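Long-range contact in biofilm-associated surface protein (Staphylococcus aureus, PDB 7C7U), which is a cell-wall-anchored surface protein of biofilm formation, whose calcium-binding region probably acts as a switch that modulates its assembly into functional amyloid: residues Y427-V433 and Y505-E509. Sequence-based numbering, arbitrary orientation.
Sequences YKTSPLV and YDNDE. With CA (calcium ion), chain G.
Glu-509 reaches across to the turn of Ser-430 to Val-433, and a calcium ion ties the two together. Its OE1 binds the metal at 2.3 Å, beside the backbone O atoms of Ser-430 and Val-433. OE1 lies 3.0 Å from Val-433 O, an approach of two oxygens that the shared cation makes tolerable. A bend at chi2 (-69°) turns the Glu-509 carboxylate to the metal; the side chain runs past Val-433 in the opposite direction, its CG 3.8 Å from Val-433 CG1, and crosses Thr-429 at about a right angle. Tyr-505 lies against the first half of the same turn: Ser-430 CA sits over the centre of its ring, 3.7 Å from the centroid, in a CH-pi contact. Pro-431 crosses the phenol end, CD 3.5 Å from Tyr-505 CZ.

Asn-507 grips the end of helix 420-427. Its ND2 donates to Tyr-427 O at 2.7 Å, nearly straight and close to the plane of its own amide, though tilted from the carbonyl plane. Lys-428, the first residue to leave the helix, has positive phi, and its O takes a 3.0 Å bond from Asn-507 N. A water continues the join, accepting from Ser-430 N and donating to Asn-507 O. Within the type I turn, Ser-430 OG, set anti to the backbone N (chi1 161°), accepts from Leu-432 N in an ST turn.

In the second shell, Lys-418 forms a salt bridge with Glu-509 OE2, and Thr-429 OG1 hydrogen-bonds to Glu-423 OE2, itself a calcium ligand. Asp-414, Asp-416 and Glu-423 bind this calcium and also a second, held by an EF-hand-like DxDxDG loop leading into helix 420-427; the paired site joins loop and helix to the start of strand 509-516 in the following beta-sheet domain.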
# COMPACT_ATOMS: atom_id res chain seq x y z
N TYR A 427 -7.18 7.97 18.51
CA TYR A 427 -6.71 7.52 19.82
C TYR A 427 -5.23 7.78 20.03
O TYR A 427 -4.79 7.85 21.18
CB TYR A 427 -6.98 6.02 19.99
CG TYR A 427 -8.45 5.68 19.98
CD1 TYR A 427 -9.19 5.67 21.16
CD2 TYR A 427 -9.10 5.37 18.78
CE1 TYR A 427 -10.54 5.36 21.16
CE2 TYR A 427 -10.45 5.06 18.77
CZ TYR A 427 -11.16 5.05 19.95
OH TYR A 427 -12.50 4.74 19.94
N LYS A 428 -4.48 7.93 18.94
CA LYS A 428 -3.02 8.04 18.98
C LYS A 428 -2.42 6.85 19.72
O LYS A 428 -1.52 6.98 20.54
CB LYS A 428 -2.59 9.37 19.58
CG LYS A 428 -3.41 10.52 19.02
CD LYS A 428 -2.56 11.61 18.42
CE LYS A 428 -3.44 12.74 17.91
NZ LYS A 428 -2.69 14.01 17.72
N THR A 429 -2.98 5.68 19.43
CA THR A 429 -2.49 4.41 19.94
C THR A 429 -2.01 3.57 18.78
O THR A 429 -2.45 3.76 17.63
CB THR A 429 -3.58 3.63 20.70
OG1 THR A 429 -4.81 3.64 19.94
CG2 THR A 429 -3.82 4.23 22.07
N SER A 430 -1.16 2.62 19.09
CA SER A 430 -0.65 1.75 18.06
C SER A 430 -1.76 0.86 17.50
O SER A 430 -2.50 0.20 18.26
CB SER A 430 0.47 0.89 18.59
OG SER A 430 0.65 -0.21 17.73
N PRO A 431 -1.92 0.83 16.17
CA PRO A 431 -2.84 -0.11 15.52
C PRO A 431 -2.30 -1.52 15.44
O PRO A 431 -2.95 -2.40 14.84
CB PRO A 431 -2.97 0.51 14.11
CG PRO A 431 -1.56 1.04 13.84
CD PRO A 431 -1.03 1.50 15.20
N LEU A 432 -1.10 -1.75 15.96
CA LEU A 432 -0.46 -3.05 15.98
C LEU A 432 -0.49 -3.68 17.36
O LEU A 432 0.05 -4.77 17.54
CB LEU A 432 0.99 -2.93 15.49
CG LEU A 432 1.12 -2.17 14.17
CD1 LEU A 432 2.57 -2.11 13.67
CD2 LEU A 432 0.22 -2.83 13.13
N VAL A 433 -1.10 -3.01 18.34
CA VAL A 433 -1.06 -3.43 19.74
C VAL A 433 -2.50 -3.44 20.27
O VAL A 433 -3.09 -2.37 20.45
CB VAL A 433 -0.17 -2.52 20.59
CG1 VAL A 433 -0.24 -2.93 22.10
CG2 VAL A 433 1.27 -2.54 20.08
N TYR A 505 3.88 6.06 19.50
CA TYR A 505 2.55 6.61 19.67
C TYR A 505 2.46 7.30 21.02
O TYR A 505 3.08 6.86 22.00
CB TYR A 505 1.48 5.51 19.53
CG TYR A 505 1.42 4.99 18.12
CD1 TYR A 505 0.52 5.52 17.20
CD2 TYR A 505 2.28 3.98 17.69
CE1 TYR A 505 0.48 5.05 15.90
CE2 TYR A 505 2.24 3.51 16.39
CZ TYR A 505 1.33 4.05 15.50
OH TYR A 505 1.29 3.57 14.20
N ASP A 506 1.68 8.38 21.06
CA ASP A 506 1.60 9.19 22.27
C ASP A 506 0.90 8.45 23.41
O ASP A 506 1.26 8.66 24.58
CB ASP A 506 0.87 10.50 21.97
CG ASP A 506 1.68 11.46 21.12
OD1 ASP A 506 2.86 11.17 20.83
OD2 ASP A 506 1.13 12.52 20.76
N ASN A 507 -0.08 7.60 23.12
CA ASN A 507 -0.94 7.01 24.14
C ASN A 507 -0.74 5.50 24.26
O ASN A 507 -0.42 4.82 23.28
CB ASN A 507 -2.41 7.31 23.84
CG ASN A 507 -2.76 8.77 24.01
OD1 ASN A 507 -2.16 9.47 24.82
ND2 ASN A 507 -3.70 9.26 23.21
N ASP A 508 -0.93 4.99 25.47
CA ASP A 508 -0.74 3.57 25.75
C ASP A 508 -2.04 2.81 25.54
O ASP A 508 -3.13 3.37 25.65
CB ASP A 508 -0.28 3.35 27.19
CG ASP A 508 1.00 4.11 27.52
OD1 ASP A 508 1.76 4.46 26.58
OD2 ASP A 508 1.23 4.37 28.72
N GLU A 509 -1.92 1.52 25.23
CA GLU A 509 -3.06 0.62 25.33
C GLU A 509 -3.23 0.22 26.79
O GLU A 509 -2.27 -0.21 27.43
CB GLU A 509 -2.85 -0.61 24.44
CG GLU A 509 -2.88 -0.31 22.91
CD GLU A 509 -4.27 0.09 22.42
OE1 GLU A 509 -4.48 0.18 21.20
OE2 GLU A 509 -5.18 0.30 23.26
CA CA G . -4.43 -0.94 19.17
O HOH W 1 -0.08 2.66 21.79